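PDB 3FEF: alpha-galacturonidase from Bacillus subtilis, which hydrolyses alpha-1,4-linked galacturonate oligomers, probably digalacturonate in nature, as an NAD- and manganese-dependent family 4 glycosidase. Local coordinates for residues A389-D401 with G409-V421. Residues are numbered along the deposited sequence; the frame is centred on the assembly and turned at random.
Sequences AARHISNQEAVAD and GLAFQAFLNDPLV
R391 and N417 join the two arms of an antiparallel helical hairpin, made by helix 383-405 and helix 408-417 in the C-terminal domain of this family 4 glycosidase. The axes of helices 389-401 and 409-417 come within 8.4 Å, their directions 160° apart. R391 has CG anti to the backbone N (chi1 -180°) and an extended chain, which carries its guanidinium across to N417 O. NE, 3.0 Å from N417 O, and NH2 both donate to this oxygen. NE is tilted only a little from the carbonyl plane, while NH2 comes from above it. P419 CG lies over one face of the guanidinium, 3.9 Å from R391 CZ. With an alanine here, N417 O would probably lose both strong donors, and N417 OD1 of the second subunit its R391 partner. R391 NH1 bonds N417 OD1 of the second subunit, and N417 OD1 accepts from R391 NH1 of that subunit.

N417 ND2 donates to N395 OD1 at 2.9 Å, with the two amide planes nearly perpendicular (79°). N395 ND2 returns a weak bond to N417 O. H392 meets P419 obliquely, CE1 to CG at 3.5 Å. Beside P419, D418 OD1 accepts from L420 N in an Asx turn. A water links H392 ND1, N395 ND2 and D418 OD2. H392 NE2 is bound to F276 O.

Further along, the contact turns apolar. A414 CB rests 4.1 Å from A398 CB and equally near V399 CG2. L410 lays CD2 3.4 Å from A398 O. Small alanines between the helices, with hydrogen-bonded side chains of R391, N395 and N417 at one end, make a close-packed antiparallel helix pair.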
loop_
_atom_site.group_PDB
_atom_site.type_symbol
_atom_site.label_atom_id
_atom_site.label_comp_id
_atom_site.label_asym_id
_atom_site.label_seq_id
_atom_site.Cartn_x
_atom_site.Cartn_y
_atom_site.Cartn_z
ATOM N N ALA A 389 -19.581 2.383 -2.907
ATOM C CA ALA A 389 -19.087 1.003 -2.807
ATOM C C ALA A 389 -18.183 0.841 -1.583
ATOM O O ALA A 389 -18.260 -0.178 -0.917
ATOM C CB ALA A 389 -18.350 0.591 -4.061
ATOM N N ALA A 390 -17.340 1.847 -1.293
ATOM C CA ALA A 390 -16.501 1.817 -0.099
ATOM C C ALA A 390 -17.373 1.783 1.148
ATOM O O ALA A 390 -17.096 1.082 2.114
ATOM C CB ALA A 390 -15.521 3.026 -0.053
ATOM N N ARG A 391 -18.454 2.534 1.109
ATOM C CA ARG A 391 -19.393 2.542 2.211
ATOM C C ARG A 391 -20.035 1.165 2.485
ATOM O O ARG A 391 -20.055 0.705 3.621
ATOM C CB ARG A 391 -20.438 3.595 1.925
ATOM C CG ARG A 391 -21.473 3.711 3.004
ATOM C CD ARG A 391 -22.148 5.046 2.892
ATOM N NE ARG A 391 -23.355 5.038 3.697
ATOM C CZ ARG A 391 -24.356 5.889 3.526
ATOM N NH1 ARG A 391 -24.311 6.812 2.569
ATOM N NH2 ARG A 391 -25.410 5.794 4.309
ATOM N N HIS A 392 -20.562 0.513 1.443
ATOM C CA HIS A 392 -21.131 -0.836 1.578
ATOM C C HIS A 392 -20.081 -1.865 1.976
ATOM O O HIS A 392 -20.326 -2.765 2.773
ATOM C CB HIS A 392 -21.798 -1.281 0.263
ATOM C CG HIS A 392 -23.042 -0.518 -0.066
ATOM N ND1 HIS A 392 -24.231 -0.711 0.603
ATOM C CD2 HIS A 392 -23.282 0.449 -0.994
ATOM C CE1 HIS A 392 -25.147 0.106 0.113
ATOM N NE2 HIS A 392 -24.601 0.814 -0.862
ATOM N N ILE A 393 -18.912 -1.764 1.372
ATOM C CA ILE A 393 -17.824 -2.616 1.794
ATOM C C ILE A 393 -17.509 -2.487 3.301
ATOM O O ILE A 393 -17.402 -3.508 3.983
ATOM C CB ILE A 393 -16.598 -2.428 0.895
ATOM C CG1 ILE A 393 -16.889 -3.076 -0.471
ATOM C CG2 ILE A 393 -15.355 -3.053 1.548
ATOM C CD1 ILE A 393 -15.835 -2.837 -1.486
ATOM N N SER A 394 -17.385 -1.258 3.817
ATOM C CA SER A 394 -17.297 -1.037 5.275
ATOM C C SER A 394 -18.307 -1.885 6.023
ATOM O O SER A 394 -17.976 -2.572 6.975
ATOM C CB SER A 394 -17.642 0.412 5.628
ATOM O OG SER A 394 -16.499 1.191 5.597
ATOM N N ASN A 395 -19.560 -1.778 5.607
ATOM C CA ASN A 395 -20.660 -2.520 6.222
ATOM C C ASN A 395 -20.535 -4.031 6.121
ATOM O O ASN A 395 -20.761 -4.770 7.104
ATOM C CB ASN A 395 -21.986 -2.035 5.638
ATOM C CG ASN A 395 -22.229 -0.585 5.954
ATOM O OD1 ASN A 395 -21.513 -0.005 6.791
ATOM N ND2 ASN A 395 -23.190 0.032 5.271
ATOM N N GLN A 396 -20.177 -4.492 4.930
ATOM C CA GLN A 396 -19.930 -5.919 4.704
ATOM C C GLN A 396 -18.774 -6.470 5.558
ATOM O O GLN A 396 -18.905 -7.529 6.160
ATOM C CB GLN A 396 -19.726 -6.183 3.203
ATOM C CG GLN A 396 -21.022 -5.913 2.404
ATOM C CD GLN A 396 -20.808 -5.838 0.880
ATOM O OE1 GLN A 396 -19.680 -5.878 0.399
ATOM N NE2 GLN A 396 -21.902 -5.692 0.131
ATOM N N GLU A 397 -17.657 -5.750 5.636
ATOM C CA GLU A 397 -16.546 -6.150 6.510
ATOM C C GLU A 397 -16.974 -6.218 7.980
ATOM O O GLU A 397 -16.616 -7.139 8.689
ATOM C CB GLU A 397 -15.336 -5.186 6.382
ATOM C CG GLU A 397 -14.570 -5.224 5.056
ATOM C CD GLU A 397 -13.932 -6.588 4.765
ATOM O OE1 GLU A 397 -13.032 -7.014 5.538
ATOM O OE2 GLU A 397 -14.320 -7.234 3.750
ATOM N N ALA A 398 -17.710 -5.220 8.441
ATOM C CA ALA A 398 -18.177 -5.180 9.832
ATOM C C ALA A 398 -19.125 -6.336 10.130
ATOM O O ALA A 398 -19.057 -6.956 11.204
ATOM C CB ALA A 398 -18.851 -3.866 10.122
ATOM N N VAL A 399 -20.006 -6.638 9.179
ATOM C CA VAL A 399 -20.930 -7.760 9.347
ATOM C C VAL A 399 -20.171 -9.075 9.499
ATOM O O VAL A 399 -20.477 -9.874 10.384
ATOM C CB VAL A 399 -21.986 -7.845 8.214
ATOM C CG1 VAL A 399 -22.779 -9.156 8.298
ATOM C CG2 VAL A 399 -22.965 -6.639 8.295
ATOM N N ALA A 400 -19.167 -9.287 8.656
ATOM C CA ALA A 400 -18.390 -10.513 8.718
ATOM C C ALA A 400 -17.689 -10.623 10.060
ATOM O O ALA A 400 -17.743 -11.669 10.705
ATOM C CB ALA A 400 -17.386 -10.583 7.569
ATOM N N ASP A 401 -17.036 -9.549 10.492
ATOM C CA ASP A 401 -16.430 -9.554 11.825
ATOM C C ASP A 401 -17.473 -9.751 12.928
ATOM O O ASP A 401 -17.315 -10.625 13.783
ATOM C CB ASP A 401 -15.643 -8.279 12.086
ATOM C CG ASP A 401 -14.456 -8.153 11.188
ATOM O OD1 ASP A 401 -13.824 -9.202 10.902
ATOM O OD2 ASP A 401 -14.158 -7.011 10.759
ATOM N N GLY A 409 -23.061 -5.054 18.758
ATOM C CA GLY A 409 -22.774 -3.631 18.721
ATOM C C GLY A 409 -22.190 -3.232 17.372
ATOM O O GLY A 409 -22.639 -2.273 16.744
ATOM N N LEU A 410 -21.204 -3.985 16.900
ATOM C CA LEU A 410 -20.575 -3.661 15.614
ATOM C C LEU A 410 -21.545 -3.829 14.435
ATOM O O LEU A 410 -21.540 -3.028 13.490
ATOM C CB LEU A 410 -19.313 -4.489 15.393
ATOM C CG LEU A 410 -18.657 -4.276 14.024
ATOM C CD1 LEU A 410 -18.073 -2.866 13.949
ATOM C CD2 LEU A 410 -17.591 -5.327 13.749
ATOM N N ALA A 411 -22.380 -4.859 14.502
ATOM C CA ALA A 411 -23.397 -5.096 13.472
ATOM C C ALA A 411 -24.406 -3.948 13.401
ATOM O O ALA A 411 -24.888 -3.594 12.332
ATOM C CB ALA A 411 -24.112 -6.421 13.729
ATOM N N PHE A 412 -24.722 -3.366 14.545
ATOM C CA PHE A 412 -25.628 -2.218 14.578
ATOM C C PHE A 412 -25.006 -0.980 13.918
ATOM O O PHE A 412 -25.698 -0.201 13.264
ATOM C CB PHE A 412 -26.072 -1.906 16.017
ATOM C CG PHE A 412 -27.121 -0.829 16.099
ATOM C CD1 PHE A 412 -28.254 -0.889 15.292
ATOM C CD2 PHE A 412 -26.959 0.250 16.941
ATOM C CE1 PHE A 412 -29.209 0.089 15.345
ATOM C CE2 PHE A 412 -27.911 1.243 17.003
ATOM C CZ PHE A 412 -29.044 1.162 16.206
ATOM N N GLN A 413 -23.697 -0.801 14.095
ATOM C CA GLN A 413 -22.965 0.253 13.386
ATOM C C GLN A 413 -23.109 0.106 11.877
ATOM O O GLN A 413 -23.385 1.077 11.182
ATOM C CB GLN A 413 -21.489 0.245 13.772
ATOM C CG GLN A 413 -21.275 0.449 15.264
ATOM C CD GLN A 413 -21.847 1.773 15.715
ATOM O OE1 GLN A 413 -22.530 1.859 16.740
ATOM N NE2 GLN A 413 -21.594 2.814 14.935
ATOM N N ALA A 414 -22.932 -1.107 11.367
ATOM C CA ALA A 414 -23.131 -1.330 9.938
ATOM C C ALA A 414 -24.590 -1.014 9.581
ATOM O O ALA A 414 -24.864 -0.244 8.653
ATOM C CB ALA A 414 -22.764 -2.771 9.565
ATOM N N PHE A 415 -25.517 -1.601 10.332
ATOM C CA PHE A 415 -26.937 -1.315 10.169
ATOM C C PHE A 415 -27.203 0.180 10.043
ATOM O O PHE A 415 -27.917 0.609 9.121
ATOM C CB PHE A 415 -27.730 -1.912 11.339
ATOM C CG PHE A 415 -29.231 -1.995 11.107
ATOM C CD1 PHE A 415 -30.077 -0.993 11.566
ATOM C CD2 PHE A 415 -29.792 -3.103 10.470
ATOM C CE1 PHE A 415 -31.468 -1.080 11.389
ATOM C CE2 PHE A 415 -31.172 -3.201 10.271
ATOM C CZ PHE A 415 -32.018 -2.190 10.739
ATOM N N LEU A 416 -26.638 0.967 10.966
ATOM C CA LEU A 416 -26.788 2.426 10.933
ATOM C C LEU A 416 -26.133 3.101 9.723
ATOM O O LEU A 416 -26.558 4.168 9.280
ATOM C CB LEU A 416 -26.193 3.053 12.211
ATOM C CG LEU A 416 -26.905 2.860 13.552
ATOM C CD1 LEU A 416 -26.167 3.628 14.665
ATOM C CD2 LEU A 416 -28.349 3.322 13.428
ATOM N N ASN A 417 -25.056 2.513 9.227
ATOM C CA ASN A 417 -24.328 3.087 8.108
ATOM C C ASN A 417 -24.941 2.713 6.741
ATOM O O ASN A 417 -24.432 3.118 5.685
ATOM C CB ASN A 417 -22.873 2.618 8.189
ATOM C CG ASN A 417 -21.925 3.494 7.396
ATOM O OD1 ASN A 417 -22.081 4.711 7.349
ATOM N ND2 ASN A 417 -20.917 2.880 6.797
ATOM N N ASP A 418 -26.020 1.935 6.746
ATOM C CA ASP A 418 -26.632 1.499 5.479
ATOM C C ASP A 418 -27.518 2.574 4.864
ATOM O O ASP A 418 -28.381 3.116 5.524
ATOM C CB ASP A 418 -27.426 0.199 5.668
ATOM C CG ASP A 418 -28.017 -0.324 4.361
ATOM O OD1 ASP A 418 -29.183 0.024 4.046
ATOM O OD2 ASP A 418 -27.311 -1.060 3.631
ATOM N N PRO A 419 -27.302 2.888 3.583
ATOM C CA PRO A 419 -28.076 3.927 2.897
ATOM C C PRO A 419 -29.600 3.786 3.055
ATOM O O PRO A 419 -30.307 4.783 2.986
ATOM C CB PRO A 419 -27.696 3.736 1.427
ATOM C CG PRO A 419 -26.308 3.150 1.485
ATOM C CD PRO A 419 -26.264 2.294 2.724
ATOM N N LEU A 420 -30.121 2.578 3.242
ATOM C CA LEU A 420 -31.585 2.467 3.309
ATOM C C LEU A 420 -32.139 2.773 4.692
ATOM O O LEU A 420 -33.341 2.928 4.854
ATOM C CB LEU A 420 -32.090 1.105 2.833
ATOM C CG LEU A 420 -31.922 0.792 1.349
ATOM C CD1 LEU A 420 -32.516 -0.581 1.090
ATOM C CD2 LEU A 420 -32.585 1.878 0.472
ATOM N N VAL A 421 -31.260 2.872 5.686
ATOM C CA VAL A 421 -31.705 3.089 7.059
ATOM C C VAL A 421 -31.651 4.568 7.441
ATOM O O VAL A 421 -30.703 5.030 8.055
ATOM C CB VAL A 421 -30.921 2.203 8.035
ATOM C CG1 VAL A 421 -31.402 2.400 9.458
ATOM C CG2 VAL A 421 -31.049 0.727 7.610
HETATM O O HOH W 1 -26.992 5.030 6.932
HETATM O O HOH W 2 -24.526 -1.678 3.226
HETATM O O HOH W 3 -18.031 3.874 5.699
#